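Local coordinates for protein KLLA0E03807p (Kluyveromyces lactis, PDB 3SQI) that binds DNA, probably at centromeres, through this DNA-binding domain of Ndc10, a platform for inner kinetochore assembly in budding yeast, at residues 129-143 / 242-256. Numbering follows the deposited sequence.
With nucleotides of chain C.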
loop_
_atom_site.group_PDB
_atom_site.type_symbol
_atom_site.label_atom_id
_atom_site.label_comp_id
_atom_site.label_asym_id
_atom_site.label_seq_id
_atom_site.Cartn_x
_atom_site.Cartn_y
_atom_site.Cartn_z
ATOM N N HIS A 129 -7.284 3.969 -25.906
ATOM C CA HIS A 129 -7.663 4.276 -24.535
ATOM C C HIS A 129 -6.815 5.443 -24.049
ATOM O O HIS A 129 -6.019 5.994 -24.810
ATOM C CB HIS A 129 -7.467 3.063 -23.618
ATOM C CG HIS A 129 -7.115 1.798 -24.340
ATOM N ND1 HIS A 129 -5.873 1.574 -24.893
ATOM C CD2 HIS A 129 -7.840 0.678 -24.583
ATOM C CE1 HIS A 129 -5.848 0.377 -25.451
ATOM N NE2 HIS A 129 -7.031 -0.186 -25.277
ATOM N N PHE A 130 -6.998 5.830 -22.791
ATOM C CA PHE A 130 -6.185 6.884 -22.197
ATOM C C PHE A 130 -6.401 8.263 -22.825
ATOM O O PHE A 130 -5.488 9.090 -22.839
ATOM C CB PHE A 130 -4.703 6.522 -22.298
ATOM C CG PHE A 130 -4.349 5.217 -21.650
ATOM C CD1 PHE A 130 -3.430 4.365 -22.240
ATOM C CD2 PHE A 130 -4.921 4.847 -20.445
ATOM C CE1 PHE A 130 -3.095 3.165 -21.646
ATOM C CE2 PHE A 130 -4.588 3.646 -19.844
ATOM C CZ PHE A 130 -3.674 2.803 -20.447
ATOM N N LYS A 131 -7.597 8.515 -23.345
ATOM C CA LYS A 131 -7.910 9.838 -23.877
ATOM C C LYS A 131 -7.948 10.857 -22.743
ATOM O O LYS A 131 -7.365 11.937 -22.840
ATOM C CB LYS A 131 -9.244 9.825 -24.632
ATOM C CG LYS A 131 -10.237 10.904 -24.198
ATOM C CD LYS A 131 -9.826 12.304 -24.652
ATOM C CE LYS A 131 -10.773 13.368 -24.099
ATOM N NZ LYS A 131 -10.404 14.746 -24.531
ATOM N N THR A 132 -8.633 10.492 -21.664
ATOM C CA THR A 132 -8.818 11.380 -20.525
ATOM C C THR A 132 -7.664 11.245 -19.537
ATOM O O THR A 132 -6.726 10.482 -19.765
ATOM C CB THR A 132 -10.127 11.051 -19.788
ATOM O OG1 THR A 132 -9.851 10.178 -18.686
ATOM C CG2 THR A 132 -11.109 10.371 -20.730
ATOM N N CYS A 133 -7.732 12.002 -18.447
ATOM C CA CYS A 133 -6.808 11.815 -17.338
ATOM C C CYS A 133 -7.370 10.814 -16.331
ATOM O O CYS A 133 -6.651 10.324 -15.450
ATOM C CB CYS A 133 -6.516 13.150 -16.652
ATOM S SG CYS A 133 -5.248 14.143 -17.473
ATOM N N GLN A 134 -8.655 10.501 -16.476
ATOM C CA GLN A 134 -9.305 9.559 -15.575
ATOM C C GLN A 134 -8.964 8.121 -15.949
ATOM O O GLN A 134 -8.911 7.247 -15.086
ATOM C CB GLN A 134 -10.822 9.753 -15.558
ATOM C CG GLN A 134 -11.507 9.007 -14.420
ATOM C CD GLN A 134 -13.023 9.070 -14.489
ATOM O OE1 GLN A 134 -13.594 9.971 -15.103
ATOM N NE2 GLN A 134 -13.683 8.102 -13.857
ATOM N N ASP A 135 -8.735 7.874 -17.234
ATOM C CA ASP A 135 -8.296 6.553 -17.674
ATOM C C ASP A 135 -6.872 6.281 -17.185
ATOM O O ASP A 135 -6.599 5.254 -16.531
ATOM C CB ASP A 135 -8.376 6.457 -19.192
ATOM C CG ASP A 135 -9.772 6.732 -19.715
ATOM O OD1 ASP A 135 -10.734 6.146 -19.172
ATOM O OD2 ASP A 135 -9.910 7.542 -20.657
ATOM N N LYS A 136 -5.978 7.222 -17.482
ATOM C CA LYS A 136 -4.616 7.179 -16.967
ATOM C C LYS A 136 -4.611 6.949 -15.461
ATOM O O LYS A 136 -3.909 6.070 -14.963
ATOM C CB LYS A 136 -3.870 8.480 -17.273
ATOM C CG LYS A 136 -3.696 8.801 -18.745
ATOM C CD LYS A 136 -2.794 10.016 -18.907
ATOM C CE LYS A 136 -2.628 10.415 -20.362
ATOM N NZ LYS A 136 -1.779 11.636 -20.496
ATOM N N LEU A 137 -5.387 7.740 -14.727
ATOM C CA LEU A 137 -5.397 7.590 -13.275
ATOM C C LEU A 137 -5.995 6.263 -12.804
ATOM O O LEU A 137 -5.556 5.705 -11.804
ATOM C CB LEU A 137 -6.083 8.775 -12.600
ATOM C CG LEU A 137 -5.197 10.017 -12.595
ATOM C CD1 LEU A 137 -5.716 11.033 -11.608
ATOM C CD2 LEU A 137 -3.773 9.622 -12.252
ATOM N N LYS A 138 -6.991 5.758 -13.519
ATOM C CA LYS A 138 -7.605 4.496 -13.139
ATOM C C LYS A 138 -6.538 3.408 -13.181
ATOM O O LYS A 138 -6.273 2.712 -12.176
ATOM C CB LYS A 138 -8.755 4.167 -14.091
ATOM C CG LYS A 138 -9.788 3.214 -13.517
ATOM C CD LYS A 138 -11.039 3.154 -14.382
ATOM C CE LYS A 138 -11.446 4.532 -14.866
ATOM N NZ LYS A 138 -11.112 4.714 -16.311
ATOM N N LEU A 139 -5.902 3.280 -14.344
ATOM C CA LEU A 139 -4.829 2.306 -14.467
ATOM C C LEU A 139 -3.798 2.546 -13.373
ATOM O O LEU A 139 -3.495 1.652 -12.585
ATOM C CB LEU A 139 -4.155 2.388 -15.835
ATOM C CG LEU A 139 -3.177 1.243 -16.116
ATOM C CD1 LEU A 139 -3.927 -0.079 -16.208
ATOM C CD2 LEU A 139 -2.381 1.489 -17.385
ATOM N N LEU A 140 -3.280 3.767 -13.312
ATOM C CA LEU A 140 -2.199 4.081 -12.390
ATOM C C LEU A 140 -2.528 3.662 -10.966
ATOM O O LEU A 140 -1.653 3.224 -10.236
ATOM C CB LEU A 140 -1.862 5.571 -12.421
ATOM C CG LEU A 140 -0.836 5.968 -11.358
ATOM C CD1 LEU A 140 0.541 5.434 -11.729
ATOM C CD2 LEU A 140 -0.798 7.473 -11.137
ATOM N N LEU A 141 -3.782 3.815 -10.558
ATOM C CA LEU A 141 -4.166 3.416 -9.211
ATOM C C LEU A 141 -4.083 1.909 -9.122
ATOM O O LEU A 141 -3.530 1.376 -8.165
ATOM C CB LEU A 141 -5.576 3.876 -8.847
ATOM C CG LEU A 141 -5.955 3.525 -7.403
ATOM C CD1 LEU A 141 -5.436 4.597 -6.466
ATOM C CD2 LEU A 141 -7.455 3.350 -7.225
ATOM N N ASP A 142 -4.609 1.208 -10.119
ATOM C CA ASP A 142 -4.489 -0.251 -10.065
ATOM C C ASP A 142 -3.028 -0.728 -9.942
ATOM O O ASP A 142 -2.706 -1.595 -9.123
ATOM C CB ASP A 142 -5.149 -0.910 -11.261
ATOM C CG ASP A 142 -5.152 -2.408 -11.148
ATOM O OD1 ASP A 142 -4.286 -3.056 -11.772
ATOM O OD2 ASP A 142 -6.011 -2.938 -10.412
ATOM N N PHE A 143 -2.152 -0.147 -10.754
ATOM C CA PHE A 143 -0.725 -0.449 -10.705
ATOM C C PHE A 143 -0.077 -0.103 -9.360
ATOM O O PHE A 143 0.523 -0.962 -8.722
ATOM C CB PHE A 143 -0.008 0.282 -11.840
ATOM C CG PHE A 143 1.487 0.150 -11.807
ATOM C CD1 PHE A 143 2.101 -1.038 -12.168
ATOM C CD2 PHE A 143 2.281 1.225 -11.447
ATOM C CE1 PHE A 143 3.482 -1.155 -12.148
ATOM C CE2 PHE A 143 3.660 1.115 -11.427
ATOM C CZ PHE A 143 4.262 -0.077 -11.777
ATOM N N TYR A 242 -15.861 -3.779 -11.070
ATOM C CA TYR A 242 -14.477 -3.524 -11.420
ATOM C C TYR A 242 -14.341 -3.794 -12.916
ATOM O O TYR A 242 -15.096 -4.595 -13.463
ATOM C CB TYR A 242 -13.598 -4.478 -10.619
ATOM C CG TYR A 242 -12.256 -3.927 -10.205
ATOM C CD1 TYR A 242 -12.141 -3.039 -9.146
ATOM C CD2 TYR A 242 -11.098 -4.322 -10.855
ATOM C CE1 TYR A 242 -10.906 -2.544 -8.762
ATOM C CE2 TYR A 242 -9.864 -3.836 -10.480
ATOM C CZ TYR A 242 -9.772 -2.952 -9.436
ATOM O OH TYR A 242 -8.530 -2.482 -9.078
ATOM N N PRO A 243 -13.394 -3.119 -13.589
ATOM C CA PRO A 243 -13.190 -3.354 -15.023
ATOM C C PRO A 243 -12.800 -4.805 -15.252
ATOM O O PRO A 243 -12.256 -5.439 -14.348
ATOM C CB PRO A 243 -12.005 -2.446 -15.368
ATOM C CG PRO A 243 -11.944 -1.449 -14.271
ATOM C CD PRO A 243 -12.413 -2.169 -13.047
ATOM N N ARG A 244 -13.068 -5.325 -16.443
ATOM C CA ARG A 244 -12.764 -6.719 -16.738
ATOM C C ARG A 244 -11.264 -6.978 -16.890
ATOM O O ARG A 244 -10.482 -6.069 -17.171
ATOM C CB ARG A 244 -13.536 -7.184 -17.973
ATOM C CG ARG A 244 -15.047 -7.168 -17.777
ATOM C CD ARG A 244 -15.427 -7.779 -16.433
ATOM N NE ARG A 244 -16.856 -8.070 -16.327
ATOM C CZ ARG A 244 -17.666 -7.527 -15.425
ATOM N NH1 ARG A 244 -17.191 -6.657 -14.545
ATOM N NH2 ARG A 244 -18.950 -7.856 -15.400
ATOM N N GLU A 245 -10.873 -8.233 -16.706
ATOM C CA GLU A 245 -9.463 -8.608 -16.669
ATOM C C GLU A 245 -8.707 -8.339 -17.968
ATOM O O GLU A 245 -7.611 -7.765 -17.955
ATOM C CB GLU A 245 -9.314 -10.077 -16.280
ATOM C CG GLU A 245 -7.876 -10.559 -16.267
ATOM C CD GLU A 245 -7.772 -12.063 -16.123
ATOM O OE1 GLU A 245 -8.769 -12.683 -15.690
ATOM O OE2 GLU A 245 -6.701 -12.626 -16.450
ATOM N N LEU A 246 -9.284 -8.754 -19.091
ATOM C CA LEU A 246 -8.602 -8.587 -20.370
ATOM C C LEU A 246 -8.474 -7.109 -20.731
ATOM O O LEU A 246 -7.490 -6.698 -21.342
ATOM C CB LEU A 246 -9.308 -9.355 -21.490
ATOM C CG LEU A 246 -8.374 -10.117 -22.441
ATOM C CD1 LEU A 246 -9.121 -10.678 -23.657
ATOM C CD2 LEU A 246 -7.212 -9.238 -22.882
ATOM N N THR A 247 -9.468 -6.313 -20.350
ATOM C CA THR A 247 -9.417 -4.874 -20.566
ATOM C C THR A 247 -8.138 -4.273 -19.979
ATOM O O THR A 247 -7.277 -3.761 -20.709
ATOM C CB THR A 247 -10.629 -4.186 -19.937
ATOM O OG1 THR A 247 -11.827 -4.681 -20.549
ATOM C CG2 THR A 247 -10.536 -2.681 -20.126
ATOM N N LEU A 248 -8.016 -4.332 -18.656
ATOM C CA LEU A 248 -6.789 -3.897 -18.009
ATOM C C LEU A 248 -5.575 -4.528 -18.679
ATOM O O LEU A 248 -4.571 -3.856 -18.908
ATOM C CB LEU A 248 -6.793 -4.246 -16.523
ATOM C CG LEU A 248 -7.400 -3.227 -15.557
ATOM C CD1 LEU A 248 -6.857 -3.471 -14.154
ATOM C CD2 LEU A 248 -7.106 -1.797 -16.003
ATOM N N GLY A 249 -5.674 -5.820 -18.987
ATOM C CA GLY A 249 -4.599 -6.533 -19.655
ATOM C C GLY A 249 -4.154 -5.882 -20.954
ATOM O O GLY A 249 -3.014 -6.049 -21.384
ATOM N N ASN A 250 -5.072 -5.167 -21.596
ATOM C CA ASN A 250 -4.745 -4.355 -22.762
ATOM C C ASN A 250 -4.117 -3.041 -22.351
ATOM O O ASN A 250 -3.084 -2.638 -22.886
ATOM C CB ASN A 250 -5.994 -4.084 -23.599
ATOM C CG ASN A 250 -6.587 -5.347 -24.180
ATOM O OD1 ASN A 250 -5.861 -6.271 -24.557
ATOM N ND2 ASN A 250 -7.912 -5.404 -24.245
ATOM N N TRP A 251 -4.746 -2.376 -21.387
ATOM C CA TRP A 251 -4.264 -1.078 -20.933
ATOM C C TRP A 251 -2.790 -1.122 -20.525
ATOM O O TRP A 251 -2.034 -0.189 -20.803
ATOM C CB TRP A 251 -5.123 -0.552 -19.779
ATOM C CG TRP A 251 -6.536 -0.256 -20.181
ATOM C CD1 TRP A 251 -7.259 -0.884 -21.152
ATOM C CD2 TRP A 251 -7.395 0.753 -19.632
ATOM N NE1 TRP A 251 -8.514 -0.335 -21.238
ATOM C CE2 TRP A 251 -8.623 0.672 -20.318
ATOM C CE3 TRP A 251 -7.243 1.713 -18.629
ATOM C CZ2 TRP A 251 -9.695 1.518 -20.034
ATOM C CZ3 TRP A 251 -8.309 2.554 -18.350
ATOM C CH2 TRP A 251 -9.519 2.449 -19.049
ATOM N N TYR A 252 -2.394 -2.217 -19.879
ATOM C CA TYR A 252 -1.059 -2.351 -19.300
ATOM C C TYR A 252 0.111 -2.353 -20.284
ATOM O O TYR A 252 0.992 -1.499 -20.192
ATOM C CB TYR A 252 -0.992 -3.592 -18.413
ATOM C CG TYR A 252 -1.012 -3.281 -16.937
ATOM C CD1 TYR A 252 0.132 -2.836 -16.289
ATOM C CD2 TYR A 252 -2.171 -3.440 -16.189
ATOM C CE1 TYR A 252 0.122 -2.552 -14.935
ATOM C CE2 TYR A 252 -2.193 -3.158 -14.834
ATOM C CZ TYR A 252 -1.042 -2.715 -14.211
ATOM O OH TYR A 252 -1.060 -2.433 -12.864
ATOM N N PRO A 253 0.135 -3.313 -21.225
ATOM C CA PRO A 253 1.288 -3.320 -22.128
ATOM C C PRO A 253 1.363 -1.994 -22.862
ATOM O O PRO A 253 2.453 -1.501 -23.148
ATOM C CB PRO A 253 0.967 -4.454 -23.103
ATOM C CG PRO A 253 -0.499 -4.678 -22.984
ATOM C CD PRO A 253 -0.838 -4.364 -21.565
ATOM N N THR A 254 0.195 -1.422 -23.141
ATOM C CA THR A 254 0.097 -0.148 -23.839
ATOM C C THR A 254 0.970 0.904 -23.162
ATOM O O THR A 254 1.682 1.655 -23.828
ATOM C CB THR A 254 -1.364 0.361 -23.892
ATOM O OG1 THR A 254 -2.238 -0.704 -24.286
ATOM C CG2 THR A 254 -1.493 1.498 -24.885
ATOM N N ILE A 255 0.918 0.952 -21.837
ATOM C CA ILE A 255 1.699 1.929 -21.089
ATOM C C ILE A 255 3.166 1.529 -20.940
ATOM O O ILE A 255 4.056 2.362 -21.113
ATOM C CB ILE A 255 1.096 2.197 -19.695
ATOM C CG1 ILE A 255 1.842 3.343 -19.016
ATOM C CG2 ILE A 255 1.144 0.947 -18.837
ATOM C CD1 ILE A 255 1.866 4.620 -19.829
ATOM N N PHE A 256 3.413 0.259 -20.625
ATOM C CA PHE A 256 4.773 -0.256 -20.535
ATOM C C PHE A 256 5.509 -0.017 -21.851
ATOM O O PHE A 256 6.682 0.360 -21.864
ATOM C CB PHE A 256 4.758 -1.747 -20.187
ATOM C CG PHE A 256 4.858 -2.027 -18.719
ATOM C CD1 PHE A 256 5.958 -2.687 -18.202
ATOM C CD2 PHE A 256 3.862 -1.615 -17.850
ATOM C CE1 PHE A 256 6.058 -2.941 -16.848
ATOM C CE2 PHE A 256 3.955 -1.865 -16.493
ATOM C CZ PHE A 256 5.056 -2.527 -15.990
ATOM P P DT C 6 -15.541 -3.272 -18.834
ATOM O OP1 DT C 6 -16.024 -3.036 -17.456
ATOM O OP2 DT C 6 -14.459 -4.253 -19.071
ATOM O "O5'" DT C 6 -16.790 -3.676 -19.741
ATOM C "C5'" DT C 6 -17.401 -4.921 -19.497
ATOM C "C4'" DT C 6 -17.866 -5.558 -20.789
ATOM O "O4'" DT C 6 -17.040 -5.211 -21.929
ATOM C "C3'" DT C 6 -17.867 -7.085 -20.776
ATOM O "O3'" DT C 6 -19.212 -7.501 -20.576
ATOM C "C2'" DT C 6 -17.328 -7.467 -22.162
ATOM C "C1'" DT C 6 -17.503 -6.136 -22.886
ATOM N N1 DT C 6 -16.835 -5.964 -24.218
ATOM C C2 DT C 6 -17.543 -6.322 -25.354
ATOM O O2 DT C 6 -18.672 -6.780 -25.334
ATOM N N3 DT C 6 -16.879 -6.128 -26.534
ATOM C C4 DT C 6 -15.608 -5.615 -26.685
ATOM O O4 DT C 6 -15.108 -5.479 -27.794
ATOM C C5 DT C 6 -14.926 -5.250 -25.461
ATOM C C7 DT C 6 -13.540 -4.682 -25.508
ATOM C C6 DT C 6 -15.562 -5.434 -24.296
ATOM P P DT C 7 -19.562 -8.604 -19.462
ATOM O OP1 DT C 7 -20.749 -8.132 -18.711
ATOM O OP2 DT C 7 -18.314 -8.931 -18.737
ATOM O "O5'" DT C 7 -19.964 -9.890 -20.328
ATOM C "C5'" DT C 7 -19.022 -10.431 -21.250
ATOM C "C4'" DT C 7 -19.655 -10.749 -22.592
ATOM O "O4'" DT C 7 -19.042 -9.922 -23.616
ATOM C "C3'" DT C 7 -19.468 -12.197 -23.038
ATOM O "O3'" DT C 7 -20.682 -12.745 -23.532
ATOM C "C2'" DT C 7 -18.422 -12.110 -24.145
ATOM C "C1'" DT C 7 -18.697 -10.730 -24.723
ATOM N N1 DT C 7 -17.499 -10.164 -25.402
ATOM C C2 DT C 7 -17.419 -10.175 -26.782
ATOM O O2 DT C 7 -18.293 -10.618 -27.510
ATOM N N3 DT C 7 -16.262 -9.633 -27.286
ATOM C C4 DT C 7 -15.206 -9.101 -26.566
ATOM O O4 DT C 7 -14.207 -8.636 -27.107
ATOM C C5 DT C 7 -15.359 -9.127 -25.132
ATOM C C7 DT C 7 -14.278 -8.581 -24.247
ATOM C C6 DT C 7 -16.480 -9.653 -24.628
ATOM P P DT C 5 -12.067 0.957 -23.672
ATOM O OP1 DT C 5 -11.428 2.098 -22.974
ATOM O OP2 DT C 5 -11.292 0.152 -24.638
ATOM O "O5'" DT C 5 -12.663 -0.077 -22.604
ATOM C "C5'" DT C 5 -13.448 0.443 -21.538
ATOM C "C4'" DT C 5 -14.667 -0.417 -21.240
ATOM O "O4'" DT C 5 -15.466 -0.612 -22.432
ATOM C "C3'" DT C 5 -14.382 -1.804 -20.686
ATOM O "O3'" DT C 5 -15.073 -1.862 -19.442
ATOM C "C2'" DT C 5 -14.909 -2.763 -21.763
ATOM C "C1'" DT C 5 -15.970 -1.929 -22.464
ATOM N N1 DT C 5 -16.191 -2.209 -23.913
ATOM C C2 DT C 5 -17.358 -2.809 -24.363
ATOM O O2 DT C 5 -18.261 -3.180 -23.634
ATOM N N3 DT C 5 -17.433 -2.975 -25.723
ATOM C C4 DT C 5 -16.480 -2.601 -26.648
ATOM O O4 DT C 5 -16.621 -2.795 -27.848
ATOM C C5 DT C 5 -15.298 -1.972 -26.113
ATOM C C7 DT C 5 -14.199 -1.535 -27.032
ATOM C C6 DT C 5 -15.207 -1.805 -24.791
#
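Trp251 and Leu139 meet where the helical segments 133-143 and 245-256 cross nearly at right angles (-96°), their axes 10.8 Å apart at closest approach. Leu139 is a knob in a hole formed by Leu248, Trp251, Tyr252 and Ile255. Its CG lies anti to the backbone N (chi1 -170°), and CD1 reaches Leu248 CD2 at 3.6 Å. CD1 also makes an off-centre CH-pi contact with Tyr252.

His129 lies over the rim of one Trp251 face, CD2 3.6 Å from Trp251 NE1, its ring oblique to the five-membered ring at 43°. Phe130 meets the six-membered ring obliquely, Phe130 CE2 3.5 Å from Trp251 CE3. An alanine at Trp251 would probably open a gap between His129, Phe130 and Leu139 and leave the His129 ring freer to turn.

Tyr242 OH donates to the anti lone pair of Asp142 OD2 at 2.9 Å. Asp142 OD1 takes a weak bond from Tyr252 OH and a salt bridge from Arg156.

In the DNA of chain C, OP2 of DT6 accepts from Arg244 N and Thr247 OG1, and OP2 of DT7 from Arg244 NE. The aromatic cluster lies against DT5, Trp251 CZ2 3.5 Å from OP1. Bonds to phosphate oxygens are consistent with a grip on the DNA backbone.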